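Local coordinates for poly A polymerase (Aquifex aeolicus, PDB 4WBY), which adds the terminal adenosine to tRNAs ending in CC, using ATP and magnesium to complete the CCA end, at residues D114-A126 against R166-F179. Sequence-based numbering, arbitrary orientation.
Sequences DLIRRDFTINAMA and RILRALRFAGRLNF. With SO4 (sulfate ion), chain D.
In the ATP-binding site, where the nucleotidyltransferase head domain meets helix 165-177, D119 and R169 join the two segments by a salt bridge. R169 grips side-on, NE and NH2 both donating to OD2 of D119, at 2.8 Å from NE; its chain is bent at chi3 (55°), which turns the guanidinium edge to the carboxylate. The other oxygen, OD1, takes the backbone N of F120 and, at 3.0 Å, ND2 of N123, both from one face of the carboxylate plane. A short acid suits this place because its two oxygens can serve four N-H groups at once; an alanine here would probably leave R169 without its close acidic mate and the N123 amide freer to turn. N123 is useful for its two-sided amide: OD1 accepts from R35, while ND2 also lies over one face of the F173 ring, 3.4 Å from CE2. D119, N123, R169, R172 and R176 all belong to the experimentally established ATP site. In this nucleotide-free crystal a sulfate lies there: R172 NH1 donates to its O3 almost straight (173°), and R176 holds O2 with NH1 and NH2. Behind the polar groups, the F120 ring presses CZ against A170, 3.5 Å from CB, where a small residue lets the ring approach the helix backbone. The F120 and F173 rings meet rim to rim, their planes 75° apart. Farther along, I122 CD1 reaches L177 CD1 tip to tip at 3.6 Å. At the opposite end, R166 extends to a water that links its NH2 to the carbonyl O of R117, while its NH1 pairs with E162.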
loop_
_atom_site.group_PDB
_atom_site.type_symbol
_atom_site.label_atom_id
_atom_site.label_comp_id
_atom_site.label_asym_id
_atom_site.label_seq_id
_atom_site.Cartn_x
_atom_site.Cartn_y
_atom_site.Cartn_z
ATOM N N ASP A 114 17.182 -15.061 13.007
ATOM C CA ASP A 114 15.907 -14.382 12.805
ATOM C C ASP A 114 15.959 -13.379 11.645
ATOM O O ASP A 114 14.966 -13.151 10.952
ATOM C CB ASP A 114 15.490 -13.664 14.084
ATOM C CG ASP A 114 14.145 -12.999 13.958
ATOM O OD1 ASP A 114 14.114 -11.800 13.607
ATOM O OD2 ASP A 114 13.119 -13.674 14.208
ATOM N N LEU A 115 17.116 -12.766 11.443
ATOM C CA LEU A 115 17.250 -11.775 10.384
ATOM C C LEU A 115 17.440 -12.416 9.009
ATOM O O LEU A 115 16.920 -11.916 8.015
ATOM C CB LEU A 115 18.416 -10.838 10.686
ATOM C CG LEU A 115 18.246 -9.967 11.930
ATOM C CD1 LEU A 115 19.502 -9.152 12.161
ATOM C CD2 LEU A 115 17.054 -9.053 11.752
ATOM N N ILE A 116 18.176 -13.521 8.955
ATOM C CA ILE A 116 18.568 -14.099 7.674
ATOM C C ILE A 116 17.368 -14.725 6.968
ATOM O O ILE A 116 17.418 -15.003 5.768
ATOM C CB ILE A 116 19.692 -15.144 7.861
ATOM C CG1 ILE A 116 20.472 -15.361 6.560
ATOM C CG2 ILE A 116 19.141 -16.453 8.400
ATOM C CD1 ILE A 116 21.679 -16.281 6.731
ATOM N N ARG A 117 16.278 -14.916 7.703
ATOM C CA ARG A 117 15.068 -15.490 7.125
ATOM C C ARG A 117 14.131 -14.423 6.541
ATOM O O ARG A 117 13.060 -14.748 6.041
ATOM C CB ARG A 117 14.317 -16.310 8.172
ATOM C CG ARG A 117 13.813 -15.455 9.293
ATOM C CD ARG A 117 12.787 -16.148 10.153
ATOM N NE ARG A 117 12.364 -15.262 11.233
ATOM C CZ ARG A 117 11.487 -14.274 11.089
ATOM N NH1 ARG A 117 10.926 -14.042 9.907
ATOM N NH2 ARG A 117 11.164 -13.518 12.130
ATOM N N ARG A 118 14.532 -13.157 6.593
ATOM C CA ARG A 118 13.676 -12.079 6.083
ATOM C C ARG A 118 13.824 -11.896 4.568
ATOM O O ARG A 118 14.519 -12.679 3.920
ATOM C CB ARG A 118 13.979 -10.793 6.849
ATOM C CG ARG A 118 13.432 -10.884 8.275
ATOM C CD ARG A 118 14.058 -9.918 9.251
ATOM N NE ARG A 118 13.637 -10.260 10.608
ATOM C CZ ARG A 118 12.612 -9.698 11.241
ATOM N NH1 ARG A 118 11.911 -8.741 10.642
ATOM N NH2 ARG A 118 12.303 -10.081 12.483
ATOM N N ASP A 119 13.157 -10.911 3.968
ATOM C CA ASP A 119 13.117 -10.933 2.501
ATOM C C ASP A 119 14.339 -10.305 1.802
ATOM O O ASP A 119 14.977 -10.977 0.983
ATOM C CB ASP A 119 11.818 -10.312 1.953
ATOM C CG ASP A 119 11.458 -8.948 2.555
ATOM O OD1 ASP A 119 12.265 -8.286 3.242
ATOM O OD2 ASP A 119 10.312 -8.522 2.288
ATOM N N PHE A 120 14.682 -9.061 2.125
ATOM C CA PHE A 120 15.724 -8.340 1.392
ATOM C C PHE A 120 16.713 -7.719 2.355
ATOM O O PHE A 120 16.374 -7.461 3.513
ATOM C CB PHE A 120 15.091 -7.283 0.479
ATOM C CG PHE A 120 13.986 -7.840 -0.353
ATOM C CD1 PHE A 120 14.264 -8.797 -1.320
ATOM C CD2 PHE A 120 12.666 -7.467 -0.136
ATOM C CE1 PHE A 120 13.252 -9.370 -2.070
ATOM C CE2 PHE A 120 11.643 -8.031 -0.887
ATOM C CZ PHE A 120 11.936 -8.994 -1.850
ATOM N N THR A 121 17.943 -7.500 1.891
ATOM C CA THR A 121 18.997 -7.079 2.807
ATOM C C THR A 121 18.659 -5.770 3.514
ATOM O O THR A 121 19.001 -5.595 4.685
ATOM C CB THR A 121 20.353 -6.929 2.100
ATOM O OG1 THR A 121 20.247 -5.955 1.059
ATOM C CG2 THR A 121 20.815 -8.269 1.508
ATOM N N ILE A 122 17.971 -4.861 2.832
ATOM C CA ILE A 122 17.681 -3.576 3.453
ATOM C C ILE A 122 16.620 -3.712 4.546
ATOM O O ILE A 122 16.442 -2.793 5.345
ATOM C CB ILE A 122 17.240 -2.511 2.425
ATOM C CG1 ILE A 122 15.939 -2.916 1.720
ATOM C CG2 ILE A 122 18.379 -2.202 1.442
ATOM C CD1 ILE A 122 15.327 -1.803 0.870
ATOM N N ASN A 123 15.942 -4.860 4.586
ATOM C CA ASN A 123 14.931 -5.153 5.607
ATOM C C ASN A 123 15.420 -6.108 6.689
ATOM O O ASN A 123 14.635 -6.560 7.536
ATOM C CB ASN A 123 13.675 -5.747 4.959
ATOM C CG ASN A 123 13.000 -4.787 4.017
ATOM O OD1 ASN A 123 13.165 -3.570 4.123
ATOM N ND2 ASN A 123 12.224 -5.328 3.078
ATOM N N ALA A 124 16.712 -6.409 6.671
ATOM C CA ALA A 124 17.247 -7.451 7.531
ATOM C C ALA A 124 18.279 -6.908 8.515
ATOM O O ALA A 124 19.151 -7.638 8.970
ATOM C CB ALA A 124 17.852 -8.566 6.689
ATOM N N MET A 125 18.165 -5.631 8.857
ATOM C CA MET A 125 19.049 -5.027 9.850
ATOM C C MET A 125 18.373 -4.863 11.199
ATOM O O MET A 125 17.148 -4.954 11.314
ATOM C CB MET A 125 19.559 -3.677 9.356
ATOM C CG MET A 125 20.471 -3.838 8.140
ATOM S SD MET A 125 21.068 -2.286 7.446
ATOM C CE MET A 125 19.596 -1.717 6.610
ATOM N N ALA A 126 19.185 -4.622 12.221
ATOM C CA ALA A 126 18.679 -4.424 13.573
ATOM C C ALA A 126 19.437 -3.297 14.261
ATOM O O ALA A 126 20.550 -2.943 13.859
ATOM C CB ALA A 126 18.798 -5.706 14.381
ATOM N N ARG A 166 7.526 -13.105 -2.373
ATOM C CA ARG A 166 8.629 -12.144 -2.367
ATOM C C ARG A 166 8.928 -11.570 -3.745
ATOM O O ARG A 166 9.542 -10.516 -3.842
ATOM C CB ARG A 166 9.896 -12.779 -1.795
ATOM C CG ARG A 166 9.792 -13.084 -0.318
ATOM C CD ARG A 166 11.024 -13.826 0.150
ATOM N NE ARG A 166 10.950 -14.141 1.565
ATOM C CZ ARG A 166 11.530 -15.206 2.120
ATOM N NH1 ARG A 166 12.220 -16.073 1.377
ATOM N NH2 ARG A 166 11.399 -15.415 3.414
ATOM N N ILE A 167 8.522 -12.270 -4.802
ATOM C CA ILE A 167 8.635 -11.727 -6.156
ATOM C C ILE A 167 7.894 -10.391 -6.242
ATOM O O ILE A 167 8.434 -9.386 -6.718
ATOM C CB ILE A 167 8.065 -12.705 -7.206
ATOM C CG1 ILE A 167 8.908 -13.988 -7.265
ATOM C CG2 ILE A 167 7.944 -12.044 -8.589
ATOM C CD1 ILE A 167 8.219 -15.131 -8.001
ATOM N N LEU A 168 6.646 -10.384 -5.788
ATOM C CA LEU A 168 5.862 -9.154 -5.791
ATOM C C LEU A 168 6.424 -8.136 -4.797
ATOM O O LEU A 168 6.477 -6.939 -5.099
ATOM C CB LEU A 168 4.383 -9.443 -5.483
ATOM C CG LEU A 168 3.608 -10.305 -6.483
ATOM C CD1 LEU A 168 2.147 -10.385 -6.060
ATOM C CD2 LEU A 168 3.730 -9.792 -7.910
ATOM N N ARG A 169 6.834 -8.603 -3.617
ATOM C CA ARG A 169 7.356 -7.690 -2.594
ATOM C C ARG A 169 8.607 -6.970 -3.094
ATOM O O ARG A 169 8.785 -5.780 -2.831
ATOM C CB ARG A 169 7.685 -8.438 -1.300
ATOM C CG ARG A 169 6.479 -9.018 -0.589
ATOM C CD ARG A 169 6.880 -9.727 0.703
ATOM N NE ARG A 169 7.632 -8.876 1.613
ATOM C CZ ARG A 169 7.090 -8.140 2.580
ATOM N NH1 ARG A 169 5.773 -8.133 2.763
ATOM N NH2 ARG A 169 7.869 -7.402 3.363
ATOM N N ALA A 170 9.466 -7.689 -3.819
ATOM C CA ALA A 170 10.685 -7.079 -4.358
ATOM C C ALA A 170 10.347 -5.879 -5.220
ATOM O O ALA A 170 11.016 -4.841 -5.166
ATOM C CB ALA A 170 11.489 -8.091 -5.165
ATOM N N LEU A 171 9.299 -6.028 -6.023
ATOM C CA LEU A 171 8.917 -4.984 -6.956
ATOM C C LEU A 171 8.237 -3.827 -6.225
ATOM O O LEU A 171 8.393 -2.669 -6.616
ATOM C CB LEU A 171 8.016 -5.570 -8.049
ATOM C CG LEU A 171 8.646 -6.755 -8.798
ATOM C CD1 LEU A 171 7.758 -7.222 -9.947
ATOM C CD2 LEU A 171 10.060 -6.406 -9.281
ATOM N N ARG A 172 7.514 -4.128 -5.149
ATOM C CA ARG A 172 6.941 -3.057 -4.326
ATOM C C ARG A 172 8.047 -2.189 -3.716
ATOM O O ARG A 172 7.988 -0.958 -3.794
ATOM C CB ARG A 172 6.037 -3.605 -3.220
ATOM C CG ARG A 172 5.593 -2.523 -2.230
ATOM C CD ARG A 172 4.334 -2.921 -1.456
ATOM N NE ARG A 172 4.482 -4.149 -0.675
ATOM C CZ ARG A 172 4.903 -4.201 0.583
ATOM N NH1 ARG A 172 5.249 -3.092 1.225
ATOM N NH2 ARG A 172 4.976 -5.370 1.204
ATOM N N PHE A 173 9.067 -2.815 -3.127
ATOM C CA PHE A 173 10.140 -2.020 -2.536
ATOM C C PHE A 173 10.973 -1.317 -3.604
ATOM O O PHE A 173 11.364 -0.162 -3.411
ATOM C CB PHE A 173 11.027 -2.877 -1.627
ATOM C CG PHE A 173 10.317 -3.349 -0.387
ATOM C CD1 PHE A 173 9.768 -2.434 0.503
ATOM C CD2 PHE A 173 10.169 -4.698 -0.122
ATOM C CE1 PHE A 173 9.098 -2.859 1.647
ATOM C CE2 PHE A 173 9.512 -5.129 1.019
ATOM C CZ PHE A 173 8.969 -4.209 1.906
ATOM N N ALA A 174 11.224 -1.986 -4.731
ATOM C CA ALA A 174 11.975 -1.337 -5.812
ATOM C C ALA A 174 11.243 -0.085 -6.297
ATOM O O ALA A 174 11.854 0.978 -6.465
ATOM C CB ALA A 174 12.221 -2.307 -6.977
ATOM N N GLY A 175 9.934 -0.195 -6.508
ATOM C CA GLY A 175 9.162 0.940 -6.986
ATOM C C GLY A 175 9.013 2.037 -5.942
ATOM O O GLY A 175 9.121 3.226 -6.255
ATOM N N ARG A 176 8.757 1.650 -4.692
ATOM C CA ARG A 176 8.657 2.626 -3.609
ATOM C C ARG A 176 9.909 3.478 -3.498
ATOM O O ARG A 176 9.834 4.693 -3.342
ATOM C CB ARG A 176 8.418 1.926 -2.268
ATOM C CG ARG A 176 8.429 2.885 -1.083
ATOM C CD ARG A 176 8.535 2.180 0.259
ATOM N NE ARG A 176 7.349 1.386 0.557
ATOM C CZ ARG A 176 7.199 0.662 1.661
ATOM N NH1 ARG A 176 8.172 0.624 2.568
ATOM N NH2 ARG A 176 6.088 -0.029 1.853
ATOM N N LEU A 177 11.065 2.826 -3.584
ATOM C CA LEU A 177 12.332 3.466 -3.251
ATOM C C LEU A 177 13.121 3.919 -4.468
ATOM O O LEU A 177 14.183 4.523 -4.319
ATOM C CB LEU A 177 13.198 2.512 -2.421
ATOM C CG LEU A 177 12.576 2.017 -1.115
ATOM C CD1 LEU A 177 13.432 0.918 -0.503
ATOM C CD2 LEU A 177 12.374 3.175 -0.133
ATOM N N ASN A 178 12.610 3.621 -5.663
ATOM C CA ASN A 178 13.371 3.823 -6.906
ATOM C C ASN A 178 14.716 3.107 -6.809
ATOM O O ASN A 178 15.775 3.678 -7.103
ATOM C CB ASN A 178 13.567 5.313 -7.217
ATOM C CG ASN A 178 14.050 5.556 -8.636
ATOM O OD1 ASN A 178 13.827 4.738 -9.529
ATOM N ND2 ASN A 178 14.738 6.674 -8.843
ATOM N N PHE A 179 14.652 1.849 -6.377
ATOM C CA PHE A 179 15.817 0.966 -6.328
ATOM C C PHE A 179 15.747 -0.011 -7.504
ATOM O O PHE A 179 14.677 -0.235 -8.084
ATOM C CB PHE A 179 15.882 0.154 -5.024
ATOM C CG PHE A 179 16.401 0.906 -3.812
ATOM C CD1 PHE A 179 16.465 2.290 -3.768
ATOM C CD2 PHE A 179 16.842 0.185 -2.701
ATOM C CE1 PHE A 179 16.946 2.943 -2.621
ATOM C CE2 PHE A 179 17.334 0.824 -1.562
ATOM C CZ PHE A 179 17.378 2.209 -1.524
HETATM S S SO4 D . 6.799 -2.503 5.098
HETATM O O1 SO4 D . 8.136 -2.866 5.604
HETATM O O2 SO4 D . 6.886 -1.162 4.527
HETATM O O3 SO4 D . 6.334 -3.458 4.093
HETATM O O4 SO4 D . 5.876 -2.475 6.228
HETATM O O HOH W 1 12.819 -17.407 4.991
#